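Local coordinates for protein beta-galacturonidase (Eisenbergiella tayi, PDB 6NCW) that hydrolyses terminal beta-galacturonide linkages as a family 2 glycoside hydrolase, and may also act on beta-glucuronides, as its relatives do, at residues 443-447 / 460-464; 370-376 / 404-409; 495-499 / 551-555; 272-278 / 506-512. All coordinates share one frame. Numbering follows the deposited sequence.

Contact 1 (443-447 / 460-464); sequences LDELY and PFLIT
Phe461 is the knob of this contact, a strand residue pushing its ring into the side of a helix. Residues 443-447 are a turn of alpha helix, with Tyr447 N bonded to Leu443 O at 2.8 Å; residues 461-463 are extended, and Thr464 bends to phi/psi -89/-10. The helix and strand axes approach to 11.6 Å with their N-to-C directions 132° apart. CA of Tyr447 is nearest that of Phe461, at 8.5 Å, and CA of Leu443 nearest that of Ile463, at 9.3 Å. Phe461 (chi1 t) points its CA-to-CB bond toward the helix. Tyr447, also t, sets its edge against the Phe461 face in an edge-to-face pair, with ring centroids 5.4 Å apart, planes at 61° and Tyr447 CD1 3.7 Å from Phe461 CD2. Leu443 (tp) reaches the Phe461 rim, CD1 to CE2 3.9 Å, and the same Leu443 CD1 meets Ile463 CD1 at 3.7 Å. Leu446 CD2 lies 4.2 Å from Phe461 CZ, again near the ring plane. All five residues are buried and the contact is wholly apolar, as expected where a TIM-barrel helix lies against its own barrel. Helix 439-453 is the crossover of the beta-alpha-beta unit between parallel strands 425-428 and 461-466; Phe461 also touches Tyr427 on the first and Cys504 on strand 504-509, the neighbour across the other edge.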
loop_
_atom_site.group_PDB
_atom_site.type_symbol
_atom_site.label_atom_id
_atom_site.label_comp_id
_atom_site.label_asym_id
_atom_site.label_seq_id
_atom_site.Cartn_x
_atom_site.Cartn_y
_atom_site.Cartn_z
ATOM N N LEU A 443 -30.605 -5.431 17.143
ATOM C CA LEU A 443 -31.674 -4.800 16.391
ATOM C C LEU A 443 -33.040 -5.148 16.977
ATOM O O LEU A 443 -33.921 -4.282 17.075
ATOM C CB LEU A 443 -31.567 -5.225 14.926
ATOM C CG LEU A 443 -32.539 -4.646 13.919
ATOM C CD1 LEU A 443 -32.613 -3.120 14.072
ATOM C CD2 LEU A 443 -32.083 -5.040 12.531
ATOM N N ASP A 444 -33.229 -6.408 17.385
ATOM C CA ASP A 444 -34.500 -6.814 17.984
ATOM C C ASP A 444 -34.733 -6.134 19.326
ATOM O O ASP A 444 -35.849 -5.686 19.617
ATOM C CB ASP A 444 -34.539 -8.336 18.138
ATOM C CG ASP A 444 -34.682 -9.048 16.793
ATOM O OD1 ASP A 444 -34.936 -8.353 15.775
ATOM O OD2 ASP A 444 -34.536 -10.290 16.750
ATOM N N GLU A 445 -33.698 -6.039 20.153
ATOM C CA GLU A 445 -33.842 -5.359 21.435
ATOM C C GLU A 445 -34.224 -3.893 21.243
ATOM O O GLU A 445 -35.106 -3.378 21.943
ATOM C CB GLU A 445 -32.548 -5.480 22.235
ATOM C CG GLU A 445 -32.472 -4.472 23.358
ATOM C CD GLU A 445 -31.200 -4.575 24.184
ATOM O OE1 GLU A 445 -30.932 -3.641 24.971
ATOM O OE2 GLU A 445 -30.483 -5.590 24.068
ATOM N N LEU A 446 -33.582 -3.207 20.290
ATOM C CA LEU A 446 -33.935 -1.816 19.991
ATOM C C LEU A 446 -35.349 -1.708 19.428
ATOM O O LEU A 446 -36.127 -0.838 19.840
ATOM C CB LEU A 446 -32.930 -1.217 19.009
ATOM C CG LEU A 446 -33.270 0.189 18.471
ATOM C CD1 LEU A 446 -33.378 1.243 19.587
ATOM C CD2 LEU A 446 -32.245 0.618 17.412
ATOM N N TYR A 447 -35.700 -2.581 18.483
ATOM C CA TYR A 447 -37.006 -2.473 17.832
ATOM C C TYR A 447 -38.139 -2.708 18.825
ATOM O O TYR A 447 -39.110 -1.944 18.869
ATOM C CB TYR A 447 -37.116 -3.454 16.666
ATOM C CG TYR A 447 -38.375 -3.202 15.879
ATOM C CD1 TYR A 447 -38.495 -2.069 15.077
ATOM C CD2 TYR A 447 -39.468 -4.056 15.982
ATOM C CE1 TYR A 447 -39.649 -1.813 14.370
ATOM C CE2 TYR A 447 -40.635 -3.805 15.278
ATOM C CZ TYR A 447 -40.720 -2.683 14.480
ATOM O OH TYR A 447 -41.880 -2.426 13.785
ATOM N N PRO A 460 -43.069 3.917 10.776
ATOM C CA PRO A 460 -42.000 3.316 9.969
ATOM C C PRO A 460 -40.652 3.476 10.659
ATOM O O PRO A 460 -40.423 4.433 11.397
ATOM C CB PRO A 460 -42.056 4.109 8.659
ATOM C CG PRO A 460 -43.436 4.680 8.619
ATOM C CD PRO A 460 -43.792 4.964 10.037
ATOM N N PHE A 461 -39.750 2.533 10.398
ATOM C CA PHE A 461 -38.469 2.440 11.090
ATOM C C PHE A 461 -37.372 2.228 10.059
ATOM O O PHE A 461 -37.480 1.332 9.214
ATOM C CB PHE A 461 -38.510 1.291 12.124
ATOM C CG PHE A 461 -37.173 0.978 12.797
ATOM C CD1 PHE A 461 -36.632 1.830 13.751
ATOM C CD2 PHE A 461 -36.502 -0.201 12.514
ATOM C CE1 PHE A 461 -35.424 1.530 14.382
ATOM C CE2 PHE A 461 -35.300 -0.509 13.145
ATOM C CZ PHE A 461 -34.764 0.358 14.073
ATOM N N LEU A 462 -36.322 3.050 10.129
ATOM C CA LEU A 462 -35.150 2.943 9.264
ATOM C C LEU A 462 -33.895 2.805 10.118
ATOM O O LEU A 462 -33.808 3.408 11.191
ATOM C CB LEU A 462 -35.008 4.180 8.355
ATOM C CG LEU A 462 -35.957 4.345 7.172
ATOM C CD1 LEU A 462 -35.818 5.728 6.569
ATOM C CD2 LEU A 462 -35.689 3.251 6.130
ATOM N N ILE A 463 -32.941 1.997 9.652
ATOM C CA ILE A 463 -31.559 2.039 10.134
ATOM C C ILE A 463 -30.815 3.065 9.280
ATOM O O ILE A 463 -30.527 2.820 8.103
ATOM C CB ILE A 463 -30.875 0.668 10.051
ATOM C CG1 ILE A 463 -31.577 -0.360 10.953
ATOM C CG2 ILE A 463 -29.378 0.798 10.415
ATOM C CD1 ILE A 463 -31.697 0.093 12.395
ATOM N N THR A 464 -30.517 4.224 9.855
ATOM C CA THR A 464 -29.923 5.300 9.077
ATOM C C THR A 464 -28.401 5.239 9.047
ATOM O O THR A 464 -27.794 5.972 8.256
ATOM C CB THR A 464 -30.386 6.670 9.604
ATOM O OG1 THR A 464 -30.514 6.637 11.033
ATOM C CG2 THR A 464 -31.720 7.025 8.967
#

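Contact 2 (370-376 / 404-409); sequences IYIWGIL and RPRSSA
Residues 370-376 and 404-409 run parallel, side by side in the TIM barrel, as the two strands of a beta-alpha-beta unit whose crossover is helix 384-400. Trp373 pairs with Arg406 (CA-CA 4.8 Å) and Gly374 with Ser407 (CA-CA 4.9 Å). The backbone ladder runs Trp373 N to Pro405 O at 3.1 Å, Ser407 N to Trp373 O at 2.9 Å and Ile375 N to Ser407 O at 3.1 Å; beyond it, Leu376 turns to phi/psi 50/53. Arg404 (chi1 m, then extended) lies along the start of the first strand and donates NE to Ile370 O at 2.7 Å. Trp373 (chi1 m) lies over one face of that guanidinium and brings NE1 to 3.4 Å from Arg404 CD, while Asp401 accepts from Trp373 NE1 and pairs with Arg404 NH1. Ile372 (tt) packs CG1 on Pro405 CG at 4.2 Å and CD1 on Ser407 CB at 3.7 Å. These C-terminal strand ends border the sugar pocket: Ala409 touches Asn377, a galacturonate-binding residue. There the Ile375 carbonyl O takes Ser408 OG at 2.7 Å and a water at 2.9 Å, and that water accepts from Ala409 N at 3.0 Å.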
loop_
_atom_site.group_PDB
_atom_site.type_symbol
_atom_site.label_atom_id
_atom_site.label_comp_id
_atom_site.label_asym_id
_atom_site.label_seq_id
_atom_site.Cartn_x
_atom_site.Cartn_y
_atom_site.Cartn_z
ATOM N N ILE A 370 -36.057 14.110 -3.137
ATOM C CA ILE A 370 -36.093 14.289 -1.691
ATOM C C ILE A 370 -37.431 13.768 -1.189
ATOM O O ILE A 370 -38.474 14.354 -1.490
ATOM C CB ILE A 370 -35.897 15.748 -1.300
ATOM C CG1 ILE A 370 -34.508 16.249 -1.729
ATOM C CG2 ILE A 370 -36.053 15.878 0.203
ATOM C CD1 ILE A 370 -34.401 17.762 -1.649
ATOM N N TYR A 371 -37.417 12.672 -0.427
ATOM C CA TYR A 371 -38.661 12.124 0.087
ATOM C C TYR A 371 -38.831 12.324 1.587
ATOM O O TYR A 371 -39.939 12.106 2.102
ATOM C CB TYR A 371 -38.770 10.628 -0.257
ATOM C CG TYR A 371 -37.899 9.752 0.610
ATOM C CD1 TYR A 371 -36.534 9.601 0.342
ATOM C CD2 TYR A 371 -38.437 9.089 1.709
ATOM C CE1 TYR A 371 -35.745 8.801 1.134
ATOM C CE2 TYR A 371 -37.659 8.300 2.513
ATOM C CZ TYR A 371 -36.318 8.159 2.225
ATOM O OH TYR A 371 -35.570 7.385 3.049
ATOM N N ILE A 372 -37.798 12.787 2.293
ATOM C CA ILE A 372 -37.870 12.938 3.739
ATOM C C ILE A 372 -36.889 14.019 4.173
ATOM O O ILE A 372 -35.809 14.165 3.589
ATOM C CB ILE A 372 -37.587 11.587 4.434
ATOM C CG1 ILE A 372 -37.817 11.684 5.935
ATOM C CG2 ILE A 372 -36.171 11.121 4.117
ATOM C CD1 ILE A 372 -37.801 10.345 6.623
ATOM N N TRP A 373 -37.273 14.790 5.190
ATOM C CA TRP A 373 -36.378 15.760 5.815
ATOM C C TRP A 373 -35.838 15.200 7.126
ATOM O O TRP A 373 -36.610 14.741 7.971
ATOM C CB TRP A 373 -37.087 17.089 6.097
ATOM C CG TRP A 373 -37.658 17.813 4.887
ATOM C CD1 TRP A 373 -38.978 18.091 4.647
ATOM C CD2 TRP A 373 -36.930 18.377 3.792
ATOM N NE1 TRP A 373 -39.117 18.783 3.469
ATOM C CE2 TRP A 373 -37.875 18.969 2.919
ATOM C CE3 TRP A 373 -35.572 18.429 3.450
ATOM C CZ2 TRP A 373 -37.501 19.602 1.725
ATOM C CZ3 TRP A 373 -35.201 19.059 2.268
ATOM C CH2 TRP A 373 -36.163 19.639 1.423
ATOM N N GLY A 374 -34.528 15.309 7.328
ATOM C CA GLY A 374 -33.933 14.896 8.582
ATOM C C GLY A 374 -33.416 16.068 9.382
ATOM O O GLY A 374 -33.119 17.128 8.822
ATOM N N ILE A 375 -33.284 15.910 10.696
ATOM C CA ILE A 375 -32.656 16.950 11.504
ATOM C C ILE A 375 -31.715 16.325 12.530
ATOM O O ILE A 375 -31.866 15.163 12.918
ATOM C CB ILE A 375 -33.692 17.846 12.226
ATOM C CG1 ILE A 375 -34.576 17.024 13.175
ATOM C CG2 ILE A 375 -34.538 18.612 11.240
ATOM C CD1 ILE A 375 -35.583 17.883 13.941
ATOM N N LEU A 376 -30.725 17.115 12.949
ATOM C CA LEU A 376 -30.026 16.917 14.222
ATOM C C LEU A 376 -29.549 15.476 14.413
ATOM O O LEU A 376 -29.816 14.831 15.437
ATOM C CB LEU A 376 -30.920 17.343 15.386
ATOM C CG LEU A 376 -31.383 18.799 15.369
ATOM C CD1 LEU A 376 -32.194 19.070 16.636
ATOM C CD2 LEU A 376 -30.190 19.770 15.213
ATOM N N ARG A 404 -43.997 16.361 3.135
ATOM C CA ARG A 404 -42.984 15.319 3.267
ATOM C C ARG A 404 -42.856 14.837 4.712
ATOM O O ARG A 404 -42.978 15.622 5.658
ATOM C CB ARG A 404 -41.621 15.816 2.801
ATOM C CG ARG A 404 -41.415 15.913 1.302
ATOM C CD ARG A 404 -40.051 16.519 1.065
ATOM N NE ARG A 404 -39.613 16.542 -0.321
ATOM C CZ ARG A 404 -39.692 17.611 -1.112
ATOM N NH1 ARG A 404 -40.220 18.744 -0.651
ATOM N NH2 ARG A 404 -39.225 17.550 -2.356
ATOM N N PRO A 405 -42.574 13.556 4.909
ATOM C CA PRO A 405 -42.290 13.062 6.261
ATOM C C PRO A 405 -40.981 13.627 6.804
ATOM O O PRO A 405 -40.126 14.119 6.064
ATOM C CB PRO A 405 -42.200 11.543 6.073
ATOM C CG PRO A 405 -41.818 11.361 4.662
ATOM C CD PRO A 405 -42.493 12.488 3.902
ATOM N N ARG A 406 -40.843 13.559 8.124
ATOM C CA ARG A 406 -39.660 14.044 8.823
ATOM C C ARG A 406 -39.112 12.953 9.727
ATOM O O ARG A 406 -39.837 12.040 10.137
ATOM C CB ARG A 406 -39.965 15.276 9.679
ATOM C CG ARG A 406 -40.746 16.360 8.952
ATOM C CD ARG A 406 -41.473 17.278 9.958
ATOM N NE ARG A 406 -42.612 16.596 10.561
ATOM C CZ ARG A 406 -43.387 17.115 11.505
ATOM N NH1 ARG A 406 -43.162 18.340 11.961
ATOM N NH2 ARG A 406 -44.395 16.410 11.986
ATOM N N SER A 407 -37.823 13.076 10.064
ATOM C CA SER A 407 -37.157 12.109 10.930
ATOM C C SER A 407 -35.868 12.725 11.475
ATOM O O SER A 407 -35.540 13.882 11.203
ATOM C CB SER A 407 -36.870 10.806 10.181
ATOM O OG SER A 407 -36.579 9.741 11.076
ATOM N N SER A 408 -35.143 11.929 12.254
ATOM C CA SER A 408 -33.839 12.284 12.806
ATOM C C SER A 408 -33.102 10.980 13.072
ATOM O O SER A 408 -33.677 10.073 13.675
ATOM C CB SER A 408 -33.975 13.079 14.109
ATOM O OG SER A 408 -32.703 13.327 14.695
ATOM N N ALA A 409 -31.844 10.883 12.628
ATOM C CA ALA A 409 -31.018 9.712 12.923
ATOM C C ALA A 409 -30.581 9.756 14.386
ATOM O O ALA A 409 -29.770 10.603 14.773
ATOM C CB ALA A 409 -29.814 9.661 11.986
HETATM O O HOH W 1 -30.739 13.145 11.089
#

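Contact 3 (495-499 / 551-555); sequences LQAVF and SYRSL
Two outer helices of the TIM barrel meet here near their C-terminal ends, and the Phe499 ring is the main bump between them. Residues 495-499 are helical, Phe499 N bonding Leu495 O at 3.1 Å. Residues 551-553 end helix 544-553; Ser554 then turns and Leu555 is extended (-137/148). The Ser554 turn is held by Ser554 OG and Ser554 N, which both donate to Ser551 O, at 2.7 and 3.2 Å. CA of Leu495 lies 7.2 Å from CA of Ser551, and CA of Phe499 9.3 Å from CA of Leu555. Phe499 (chi1 m) points into a hollow made by Ser551, Tyr552 and Leu555. Leu555 (mt) curls back to lay CD1 over the ring, 3.5 Å from the centroid of Phe499 and 10° off its normal, a clear CH-pi contact. At the ring edge Phe499 CZ meets Tyr552 CE1 at 3.6 Å; these rings touch rim to rim, planes at 76°. Ser551 OG lies 3.6 Å from Phe499 CE2. One turn back, Leu495 (mt) fills the neighbouring dip, CD1 3.8 Å from Ser551 CB and CD2 3.9 Å from Tyr552 CE1. Beneath, Phe499 and Tyr552 both rest on Val507 of strand 504-509. Tyr552 sends its hydroxyl to Gly274 O instead, so what joins the two helices directly is van der Waals and CH-pi contact, dependent on close fit and not on polar pairing.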
loop_
_atom_site.group_PDB
_atom_site.type_symbol
_atom_site.label_atom_id
_atom_site.label_comp_id
_atom_site.label_asym_id
_atom_site.label_seq_id
_atom_site.Cartn_x
_atom_site.Cartn_y
_atom_site.Cartn_z
ATOM N N LEU A 495 -26.328 -6.523 6.988
ATOM C CA LEU A 495 -27.365 -6.329 5.982
ATOM C C LEU A 495 -28.404 -7.439 6.058
ATOM O O LEU A 495 -29.611 -7.190 5.904
ATOM C CB LEU A 495 -26.739 -6.259 4.582
ATOM C CG LEU A 495 -25.936 -4.974 4.256
ATOM C CD1 LEU A 495 -25.267 -5.072 2.902
ATOM C CD2 LEU A 495 -26.802 -3.708 4.288
ATOM N N GLN A 496 -27.950 -8.673 6.293
ATOM C CA GLN A 496 -28.873 -9.788 6.457
ATOM C C GLN A 496 -29.863 -9.515 7.587
ATOM O O GLN A 496 -31.062 -9.772 7.442
ATOM C CB GLN A 496 -28.075 -11.075 6.691
ATOM C CG GLN A 496 -28.789 -12.180 7.447
ATOM C CD GLN A 496 -29.944 -12.812 6.681
ATOM O OE1 GLN A 496 -29.917 -12.913 5.445
ATOM N NE2 GLN A 496 -30.977 -13.249 7.422
ATOM N N ALA A 497 -29.404 -8.910 8.683
ATOM C CA ALA A 497 -30.307 -8.657 9.799
ATOM C C ALA A 497 -31.308 -7.545 9.478
ATOM O O ALA A 497 -32.506 -7.706 9.726
ATOM C CB ALA A 497 -29.521 -8.334 11.066
ATOM N N VAL A 498 -30.846 -6.408 8.930
ATOM C CA VAL A 498 -31.760 -5.282 8.719
ATOM C C VAL A 498 -32.860 -5.654 7.726
ATOM O O VAL A 498 -34.030 -5.320 7.926
ATOM C CB VAL A 498 -30.998 -4.004 8.274
ATOM C CG1 VAL A 498 -30.008 -3.565 9.347
ATOM C CG2 VAL A 498 -30.260 -4.222 6.966
ATOM N N PHE A 499 -32.511 -6.367 6.656
ATOM C CA PHE A 499 -33.498 -6.738 5.650
ATOM C C PHE A 499 -34.442 -7.851 6.100
ATOM O O PHE A 499 -35.457 -8.073 5.437
ATOM C CB PHE A 499 -32.783 -7.135 4.357
ATOM C CG PHE A 499 -32.236 -5.961 3.600
ATOM C CD1 PHE A 499 -33.043 -4.862 3.329
ATOM C CD2 PHE A 499 -30.917 -5.929 3.199
ATOM C CE1 PHE A 499 -32.546 -3.750 2.645
ATOM C CE2 PHE A 499 -30.403 -4.814 2.512
ATOM C CZ PHE A 499 -31.232 -3.729 2.226
ATOM N N SER A 551 -26.004 -8.171 -1.845
ATOM C CA SER A 551 -27.198 -7.959 -1.034
ATOM C C SER A 551 -28.188 -7.026 -1.725
ATOM O O SER A 551 -29.365 -7.364 -1.880
ATOM C CB SER A 551 -26.819 -7.405 0.335
ATOM O OG SER A 551 -27.982 -7.029 1.047
ATOM N N TYR A 552 -27.725 -5.843 -2.153
ATOM C CA TYR A 552 -28.652 -4.845 -2.681
ATOM C C TYR A 552 -29.213 -5.250 -4.045
ATOM O O TYR A 552 -30.348 -4.895 -4.376
ATOM C CB TYR A 552 -27.967 -3.484 -2.787
ATOM C CG TYR A 552 -27.895 -2.660 -1.510
ATOM C CD1 TYR A 552 -28.249 -3.192 -0.275
ATOM C CD2 TYR A 552 -27.480 -1.339 -1.556
ATOM C CE1 TYR A 552 -28.190 -2.420 0.890
ATOM C CE2 TYR A 552 -27.407 -0.566 -0.404
ATOM C CZ TYR A 552 -27.765 -1.103 0.813
ATOM O OH TYR A 552 -27.698 -0.311 1.947
ATOM N N ARG A 553 -28.427 -5.946 -4.864
ATOM C CA ARG A 553 -28.919 -6.401 -6.160
ATOM C C ARG A 553 -29.925 -7.546 -6.047
ATOM O O ARG A 553 -30.608 -7.852 -7.027
ATOM C CB ARG A 553 -27.745 -6.834 -7.032
ATOM C CG ARG A 553 -26.870 -5.692 -7.492
ATOM C CD ARG A 553 -27.024 -5.593 -8.968
ATOM N NE ARG A 553 -25.805 -5.212 -9.653
ATOM C CZ ARG A 553 -25.677 -4.068 -10.311
ATOM N NH1 ARG A 553 -26.706 -3.218 -10.340
ATOM N NH2 ARG A 553 -24.528 -3.773 -10.924
ATOM N N SER A 554 -30.043 -8.180 -4.887
ATOM C CA SER A 554 -31.001 -9.257 -4.704
ATOM C C SER A 554 -32.356 -8.756 -4.214
ATOM O O SER A 554 -33.214 -9.566 -3.846
ATOM C CB SER A 554 -30.444 -10.284 -3.723
ATOM O OG SER A 554 -30.430 -9.757 -2.411
ATOM N N LEU A 555 -32.563 -7.448 -4.176
ATOM C CA LEU A 555 -33.779 -6.911 -3.600
ATOM C C LEU A 555 -34.273 -5.797 -4.495
ATOM O O LEU A 555 -33.479 -5.099 -5.130
ATOM C CB LEU A 555 -33.548 -6.399 -2.174
ATOM C CG LEU A 555 -33.360 -7.453 -1.077
ATOM C CD1 LEU A 555 -32.820 -6.789 0.156
ATOM C CD2 LEU A 555 -34.666 -8.152 -0.754
#

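Contact 4 (272-278 / 506-512); sequences IKGFCRH and GVYIWQF
This parallel strand pair joins the first and last strands of the TIM barrel and so closes it. The axes run 4.0 Å apart at 23°; Ile272 lies opposite Gly506, and the pairs Lys273/Val507, Gly274/Tyr508 and Phe275/Ile509 then alternate between the sheet faces. Bonds from Val507 N to Ile272 O, Gly274 N to Val507 O, Ile509 N to Gly274 O and Cys276 N to Ile509 O (2.8 to 3.1 Å) form the ladder; past the cis peptide before Gln511, Phe512 N reaches Cys276 O at 2.7 Å. Tyr508 (chi1 m) lies across Gly274, where a CB would clash with its ring, and Ile272 (mm) sets CG2 over the Tyr508 face, 3.9 Å from the centroid. Phe275 (chi1 m) packs CE1 on Ile509 CG2 at 3.9 Å and CD1 4.2 Å from CB of Phe512 (chi1 t). Cys276 (chi1 m) has SG 3.8 Å from Tyr508 CB. Trp510 (chi1 t) brings CE3 to 3.6 Å from Cys276 CB and CH2 to 3.5 Å from His278 NE2. The nearest atoms of the Trp510 side chain and a bound glycerol are about 3 Å apart: a mainly apolar strand interface ends in this indole, whose NE1 is held by Asn530, a galacturonate-binding residue.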
loop_
_atom_site.group_PDB
_atom_site.type_symbol
_atom_site.label_atom_id
_atom_site.label_comp_id
_atom_site.label_asym_id
_atom_site.label_seq_id
_atom_site.Cartn_x
_atom_site.Cartn_y
_atom_site.Cartn_z
ATOM N N ILE A 272 -35.854 0.906 1.381
ATOM C CA ILE A 272 -34.685 1.770 1.243
ATOM C C ILE A 272 -33.416 0.920 1.202
ATOM O O ILE A 272 -33.134 0.166 2.140
ATOM C CB ILE A 272 -34.629 2.801 2.383
ATOM C CG1 ILE A 272 -35.832 3.728 2.287
ATOM C CG2 ILE A 272 -33.357 3.642 2.314
ATOM C CD1 ILE A 272 -35.886 4.506 0.998
ATOM N N LYS A 273 -32.655 1.041 0.107
ATOM C CA LYS A 273 -31.353 0.394 -0.097
ATOM C C LYS A 273 -30.338 1.521 -0.302
ATOM O O LYS A 273 -30.067 1.927 -1.427
ATOM C CB LYS A 273 -31.368 -0.559 -1.309
ATOM C CG LYS A 273 -32.478 -1.638 -1.293
ATOM C CD LYS A 273 -32.296 -2.639 -2.433
ATOM C CE LYS A 273 -32.723 -2.062 -3.773
ATOM N NZ LYS A 273 -32.015 -2.678 -4.943
ATOM N N GLY A 274 -29.769 2.048 0.783
ATOM C CA GLY A 274 -29.132 3.342 0.743
ATOM C C GLY A 274 -27.663 3.362 1.136
ATOM O O GLY A 274 -27.097 2.390 1.673
ATOM N N PHE A 275 -27.058 4.521 0.876
ATOM C CA PHE A 275 -25.727 4.877 1.331
ATOM C C PHE A 275 -25.748 6.236 2.001
ATOM O O PHE A 275 -26.352 7.191 1.491
ATOM C CB PHE A 275 -24.716 4.892 0.182
ATOM C CG PHE A 275 -24.143 3.544 -0.116
ATOM C CD1 PHE A 275 -23.102 3.041 0.651
ATOM C CD2 PHE A 275 -24.644 2.774 -1.164
ATOM C CE1 PHE A 275 -22.577 1.773 0.386
ATOM C CE2 PHE A 275 -24.121 1.523 -1.438
ATOM C CZ PHE A 275 -23.083 1.016 -0.658
ATOM N N CYS A 276 -25.082 6.324 3.140
ATOM C CA CYS A 276 -24.665 7.622 3.625
ATOM C C CYS A 276 -23.527 8.103 2.734
ATOM O O CYS A 276 -22.605 7.342 2.442
ATOM C CB CYS A 276 -24.213 7.527 5.079
ATOM S SG CYS A 276 -25.530 7.029 6.238
ATOM N N ARG A 277 -23.599 9.351 2.270
ATOM C CA ARG A 277 -22.522 9.901 1.458
ATOM C C ARG A 277 -22.240 11.334 1.884
ATOM O O ARG A 277 -23.127 12.197 1.805
ATOM C CB ARG A 277 -22.854 9.834 -0.038
ATOM C CG ARG A 277 -21.805 10.506 -0.942
ATOM C CD ARG A 277 -22.288 10.554 -2.396
ATOM N NE ARG A 277 -21.404 11.328 -3.265
ATOM C CZ ARG A 277 -21.474 12.648 -3.436
ATOM N NH1 ARG A 277 -22.384 13.356 -2.778
ATOM N NH2 ARG A 277 -20.623 13.259 -4.259
ATOM N N HIS A 278 -21.004 11.569 2.328
ATOM C CA HIS A 278 -20.455 12.906 2.541
ATOM C C HIS A 278 -20.053 13.545 1.217
ATOM O O HIS A 278 -19.612 12.868 0.284
ATOM C CB HIS A 278 -19.208 12.842 3.447
ATOM C CG HIS A 278 -19.512 12.976 4.906
ATOM N ND1 HIS A 278 -19.982 14.150 5.459
ATOM C CD2 HIS A 278 -19.446 12.080 5.920
ATOM C CE1 HIS A 278 -20.180 13.973 6.752
ATOM N NE2 HIS A 278 -19.846 12.731 7.060
ATOM N N GLY A 506 -35.807 -0.349 5.729
ATOM C CA GLY A 506 -34.539 -0.456 5.032
ATOM C C GLY A 506 -33.415 0.191 5.825
ATOM O O GLY A 506 -33.526 0.385 7.035
ATOM N N VAL A 507 -32.343 0.540 5.104
ATOM C CA VAL A 507 -31.042 0.818 5.712
ATOM C C VAL A 507 -30.262 1.800 4.842
ATOM O O VAL A 507 -30.352 1.766 3.608
ATOM C CB VAL A 507 -30.233 -0.495 5.902
ATOM C CG1 VAL A 507 -30.072 -1.222 4.566
ATOM C CG2 VAL A 507 -28.842 -0.198 6.472
ATOM N N TYR A 508 -29.481 2.679 5.493
ATOM C CA TYR A 508 -28.384 3.400 4.849
ATOM C C TYR A 508 -27.080 2.899 5.440
ATOM O O TYR A 508 -26.836 3.044 6.643
ATOM C CB TYR A 508 -28.469 4.920 5.016
ATOM C CG TYR A 508 -29.622 5.552 4.305
ATOM C CD1 TYR A 508 -30.800 5.851 4.989
ATOM C CD2 TYR A 508 -29.550 5.853 2.944
ATOM C CE1 TYR A 508 -31.886 6.422 4.338
ATOM C CE2 TYR A 508 -30.624 6.437 2.288
ATOM C CZ TYR A 508 -31.796 6.707 2.988
ATOM O OH TYR A 508 -32.873 7.279 2.347
ATOM N N ILE A 509 -26.249 2.311 4.585
ATOM C CA ILE A 509 -24.907 1.926 4.993
ATOM C C ILE A 509 -24.089 3.164 5.342
ATOM O O ILE A 509 -24.069 4.160 4.601
ATOM C CB ILE A 509 -24.239 1.105 3.880
ATOM C CG1 ILE A 509 -24.922 -0.272 3.785
ATOM C CG2 ILE A 509 -22.758 0.912 4.182
ATOM C CD1 ILE A 509 -24.675 -1.008 2.509
ATOM N N TRP A 510 -23.402 3.104 6.475
ATOM C CA TRP A 510 -22.354 4.062 6.789
ATOM C C TRP A 510 -21.038 3.404 6.394
ATOM O O TRP A 510 -20.608 2.456 7.057
ATOM C CB TRP A 510 -22.339 4.444 8.275
ATOM C CG TRP A 510 -21.239 5.434 8.503
ATOM C CD1 TRP A 510 -19.914 5.161 8.716
ATOM C CD2 TRP A 510 -21.345 6.877 8.419
ATOM N NE1 TRP A 510 -19.196 6.338 8.803
ATOM C CE2 TRP A 510 -20.050 7.402 8.622
ATOM C CE3 TRP A 510 -22.414 7.764 8.205
ATOM C CZ2 TRP A 510 -19.791 8.780 8.630
ATOM C CZ3 TRP A 510 -22.158 9.135 8.215
ATOM C CH2 TRP A 510 -20.848 9.626 8.423
ATOM N N GLN A 511 -20.389 3.886 5.321
ATOM C CA GLN A 511 -20.836 4.963 4.462
ATOM C C GLN A 511 -20.288 4.667 3.070
ATOM O O GLN A 511 -19.635 3.666 2.868
ATOM C CB GLN A 511 -20.367 6.347 4.970
ATOM C CG GLN A 511 -18.850 6.527 4.993
ATOM C CD GLN A 511 -18.415 7.962 5.305
ATOM O OE1 GLN A 511 -19.036 8.949 4.833
ATOM N NE2 GLN A 511 -17.351 8.092 6.115
ATOM N N PHE A 512 -20.558 5.541 2.101
ATOM C CA PHE A 512 -20.132 5.276 0.730
ATOM C C PHE A 512 -18.607 5.235 0.607
ATOM O O PHE A 512 -18.034 4.251 0.121
ATOM C CB PHE A 512 -20.715 6.337 -0.212
ATOM C CG PHE A 512 -20.120 6.300 -1.585
ATOM C CD1 PHE A 512 -19.426 7.387 -2.084
ATOM C CD2 PHE A 512 -20.236 5.161 -2.371
ATOM C CE1 PHE A 512 -18.871 7.348 -3.362
ATOM C CE2 PHE A 512 -19.672 5.102 -3.631
ATOM C CZ PHE A 512 -18.998 6.199 -4.136
HETATM O O HOH W 2 -19.229 9.056 2.215
#

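All four contacts belong to the TIM-barrel domain. Contact 4 pairs the first and last barrel strands, 268-276 and 504-509; the chain between them holds contacts 2 and 1, in that order. Contact 3 crosses contact 4 along the chain, its helices outside the closing strands; their centres are 12 Å apart, and Tyr552 OH bonds Gly274 O. Contact 1 joins contact 4 through Ile463 O to Tyr508 N at 2.8 Å; its Leu443 touches Val498 of contact 3. The strands of contacts 2 and 4 run to the C-terminal end of the barrel, where galacturonate-binding residues lie. Nearer the N-terminal end, Tyr371 OH and Tyr508 OH, 2.8 Å apart, tie contact 2 to contact 4; Tyr508 OH also bonds Ser307.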